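Putative nitroreductase (Thermotoga maritima, PDB 1VKW) is a putative nitroreductase of the FMN-dependent nitroreductase clan, probably with oxidoreductase activity. Local coordinates at residues A[159-164]-A[180-185]. Sequence-based numbering, arbitrary orientation.
Sequences LNRQPW and PVDLGI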
ATOM      1  N   LEU A 159      13.075   4.210   3.803  1.00 28.00           N
ATOM      2  CA  LEU A 159      14.441   3.672   3.944  1.00 28.87           C
ATOM      3  C   LEU A 159      14.522   2.160   4.227  1.00 28.74           C
ATOM      4  O   LEU A 159      15.531   1.683   4.746  1.00 25.61           O
ATOM      5  CB  LEU A 159      15.209   4.439   5.037  1.00 30.63           C
ATOM      6  CG  LEU A 159      15.436   5.933   4.820  1.00 33.49           C
ATOM      7  CD1 LEU A 159      16.390   6.478   5.884  1.00 37.50           C
ATOM      8  CD2 LEU A 159      15.983   6.203   3.427  1.00 30.29           C
ATOM      9  N   ASN A 160      13.484   1.416   3.837  1.00 27.26           N
ATOM     10  CA  ASN A 160      13.352  -0.014   4.148  1.00 28.87           C
ATOM     11  C   ASN A 160      13.563  -0.379   5.622  1.00 28.99           C
ATOM     12  O   ASN A 160      14.044  -1.468   5.961  1.00 29.49           O
ATOM     13  CB  ASN A 160      14.258  -0.874   3.257  1.00 28.75           C
ATOM     14  CG  ASN A 160      13.782  -2.323   3.169  1.00 31.97           C
ATOM     15  OD1 ASN A 160      12.583  -2.599   3.241  1.00 35.61           O
ATOM     16  ND2 ASN A 160      14.724  -3.255   3.027  1.00 35.61           N
ATOM     17  N   ARG A 161      13.149   0.502   6.517  1.00 28.48           N
ATOM     18  CA  ARG A 161      13.394   0.223   7.922  1.00 29.35           C
ATOM     19  C   ARG A 161      12.404  -0.766   8.503  1.00 25.12           C
ATOM     20  O   ARG A 161      12.669  -1.302   9.569  1.00 24.21           O
ATOM     21  CB  ARG A 161      13.458   1.486   8.746  1.00 29.99           C
ATOM     22  CG  ARG A 161      12.188   2.258   8.849  1.00 31.23           C
ATOM     23  CD  ARG A 161      12.449   3.673   9.329  1.00 33.10           C
ATOM     24  NE  ARG A 161      11.382   4.588   8.952  1.00 40.12           N
ATOM     25  CZ  ARG A 161      11.449   5.904   9.074  1.00 25.34           C
ATOM     26  NH1 ARG A 161      12.522   6.482   9.591  1.00 27.74           N
ATOM     27  NH2 ARG A 161      10.424   6.642   8.693  1.00 35.94           N
ATOM     28  N   GLN A 162      11.279  -0.993   7.814  1.00 23.82           N
ATOM     29  CA  GLN A 162      10.339  -2.084   8.133  1.00 25.21           C
ATOM     30  C   GLN A 162       9.906  -1.992   9.589  1.00 27.40           C
ATOM     31  O   GLN A 162      10.098  -2.936  10.357  1.00 27.92           O
ATOM     32  CB  GLN A 162      10.989  -3.448   7.865  1.00 26.67           C
ATOM     33  CG  GLN A 162      11.452  -3.671   6.442  1.00 24.26           C
ATOM     34  CD  GLN A 162      12.558  -4.721   6.329  1.00 24.51           C
ATOM     35  OE1 GLN A 162      12.329  -5.913   6.575  1.00 27.81           O
ATOM     36  NE2 GLN A 162      13.738  -4.287   5.916  1.00 24.44           N
ATOM     37  N   PRO A 163       9.335  -0.847   9.970  1.00 28.88           N
ATOM     38  CA  PRO A 163       9.164  -0.494  11.382  1.00 29.21           C
ATOM     39  C   PRO A 163       7.907  -1.096  12.048  1.00 28.73           C
ATOM     40  O   PRO A 163       7.170  -0.376  12.717  1.00 31.77           O
ATOM     41  CB  PRO A 163       9.069   1.039  11.323  1.00 28.87           C
ATOM     42  CG  PRO A 163       8.385   1.317  10.006  1.00 29.01           C
ATOM     43  CD  PRO A 163       8.809   0.210   9.073  1.00 27.78           C
ATOM     44  N   TRP A 164       7.688  -2.397  11.898  1.00 29.29           N
ATOM     45  CA  TRP A 164       6.431  -3.018  12.349  1.00 30.19           C
ATOM     46  C   TRP A 164       6.627  -4.079  13.407  1.00 28.47           C
ATOM     47  O   TRP A 164       7.551  -4.895  13.341  1.00 30.52           O
ATOM     48  CB  TRP A 164       5.691  -3.643  11.174  1.00 31.15           C
ATOM     49  CG  TRP A 164       5.663  -2.795   9.961  1.00 30.86           C
ATOM     50  CD1 TRP A 164       5.030  -1.604   9.810  1.00 30.71           C
ATOM     51  CD2 TRP A 164       6.282  -3.084   8.706  1.00 28.57           C
ATOM     52  NE1 TRP A 164       5.225  -1.125   8.538  1.00 32.18           N
ATOM     53  CE2 TRP A 164       5.982  -2.019   7.835  1.00 27.13           C
ATOM     54  CE3 TRP A 164       7.057  -4.140   8.225  1.00 27.44           C
ATOM     55  CZ2 TRP A 164       6.433  -1.978   6.512  1.00 30.55           C
ATOM     56  CZ3 TRP A 164       7.503  -4.097   6.898  1.00 31.28           C
ATOM     57  CH2 TRP A 164       7.184  -3.025   6.069  1.00 31.19           C
ATOM     58  N   PRO A 180       3.953   6.511  11.536  1.00 27.59           N
ATOM     59  CA  PRO A 180       2.546   6.394  11.206  1.00 28.31           C
ATOM     60  C   PRO A 180       2.290   6.111   9.724  1.00 25.82           C
ATOM     61  O   PRO A 180       1.438   5.294   9.408  1.00 26.47           O
ATOM     62  CB  PRO A 180       1.948   7.729  11.685  1.00 27.25           C
ATOM     63  CG  PRO A 180       3.089   8.670  11.821  1.00 29.12           C
ATOM     64  CD  PRO A 180       4.288   7.837  12.096  1.00 30.49           C
ATOM     65  N   VAL A 181       3.059   6.714   8.825  1.00 25.74           N
ATOM     66  CA  VAL A 181       2.847   6.475   7.389  1.00 26.95           C
ATOM     67  C   VAL A 181       3.123   5.006   7.057  1.00 26.61           C
ATOM     68  O   VAL A 181       2.296   4.348   6.440  1.00 25.95           O
ATOM     69  CB  VAL A 181       3.690   7.413   6.497  1.00 26.17           C
ATOM     70  CG1 VAL A 181       3.381   7.172   5.020  1.00 28.92           C
ATOM     71  CG2 VAL A 181       3.408   8.864   6.842  1.00 28.70           C
ATOM     72  N   ASP A 182       4.270   4.506   7.507  1.00 28.65           N
ATOM     73  CA  ASP A 182       4.647   3.101   7.332  1.00 30.09           C
ATOM     74  C   ASP A 182       3.622   2.156   7.976  1.00 31.10           C
ATOM     75  O   ASP A 182       3.283   1.131   7.400  1.00 31.15           O
ATOM     76  CB  ASP A 182       6.054   2.845   7.898  1.00 30.60           C
ATOM     77  CG  ASP A 182       7.139   3.710   7.221  1.00 38.73           C
ATOM     78  OD1 ASP A 182       7.085   3.907   5.992  1.00 44.84           O
ATOM     79  OD2 ASP A 182       8.093   4.225   7.839  1.00 43.66           O
ATOM     80  N   LEU A 183       3.135   2.515   9.165  1.00 31.33           N
ATOM     81  CA  LEU A 183       2.053   1.779   9.824  1.00 30.57           C
ATOM     82  C   LEU A 183       0.841   1.647   8.904  1.00 29.41           C
ATOM     83  O   LEU A 183       0.329   0.548   8.708  1.00 28.57           O
ATOM     84  CB  LEU A 183       1.621   2.471  11.124  1.00 31.04           C
ATOM     85  CG  LEU A 183       1.005   1.550  12.195  1.00 33.04           C
ATOM     86  CD1 LEU A 183       0.764   2.331  13.477  1.00 33.84           C
ATOM     87  CD2 LEU A 183      -0.269   0.888  11.741  1.00 39.56           C
ATOM     88  N   GLY A 184       0.409   2.777   8.340  1.00 27.52           N
ATOM     89  CA  GLY A 184      -0.730   2.810   7.439  1.00 27.85           C
ATOM     90  C   GLY A 184      -0.510   1.962   6.203  1.00 26.67           C
ATOM     91  O   GLY A 184      -1.419   1.271   5.764  1.00 26.36           O
ATOM     92  N   ILE A 185       0.695   2.039   5.636  1.00 27.28           N
ATOM     93  CA  ILE A 185       1.065   1.244   4.458  1.00 28.30           C
ATOM     94  C   ILE A 185       0.906  -0.258   4.745  1.00 29.37           C
ATOM     95  O   ILE A 185       0.230  -0.971   4.003  1.00 29.23           O
ATOM     96  CB  ILE A 185       2.516   1.601   3.999  1.00 29.88           C
ATOM     97  CG1 ILE A 185       2.563   3.022   3.407  1.00 25.76           C
ATOM     98  CG2 ILE A 185       3.027   0.623   2.945  1.00 28.26           C
ATOM     99  CD1 ILE A 185       3.965   3.537   3.155  1.00 27.43           C
TER
HETATM  100  O   HOH W   1       7.823   6.719   6.930  1.00 53.24           O
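The indole of Trp164 meets helix 180-198 with its edge: NE1 points at the backbone O of Asp182, 3.2 Å away, while one face of the ring is covered near its rim by Gln162 C and Pro163 CD of its own loop. The hydrogen bond is fairly straight at nitrogen (155°), but NE1 stands above the carbonyl plane and not on a lone pair. With CG anti to the carbonyl carbon (chi1 -44°), the ring swings back over the preceding residues and still presents its N-H to the helix. A second flat group, the guanidinium of Arg161, is also used edge-on. Arg161 NE and NH2 both direct hydrogens at Asp182 OD2, forming a long salt bridge whose two hydrogen bonds are weak, with Arg161 NH2 to Asp182 OD2 at 3.5 Å; guanidinium and carboxylate planes are 72° apart. Water 1 reinforces the pair, accepting from Arg161 NH2 and donating to Asp182 OD2, the latter over 2.7 Å. The other carboxylate oxygen, OD1, accepts from the backbone N of Ala158, so the carboxylate of Asp182 bonds to the loop at two places, Arg161 and Ala158. Between the two polar contacts sits Pro163, the centre of an inverse gamma turn, whose CG packs against Asp182 CB at 3.5 Å. An alanine in place of Trp164 would probably leave Asp182 O without this indole donor and open a gap beside Gln162 and Pro163. One buried acidic residue in the first turn of a helix thus meets an irregular loop through both carboxylate and backbone carbonyl, tying the segment between helix 143-153 and strand 165-168 to the start of helix 180-198, which follows the hairpin of strands 165-168 and 172-176 in this alpha+beta fold of the putative nitroreductase family.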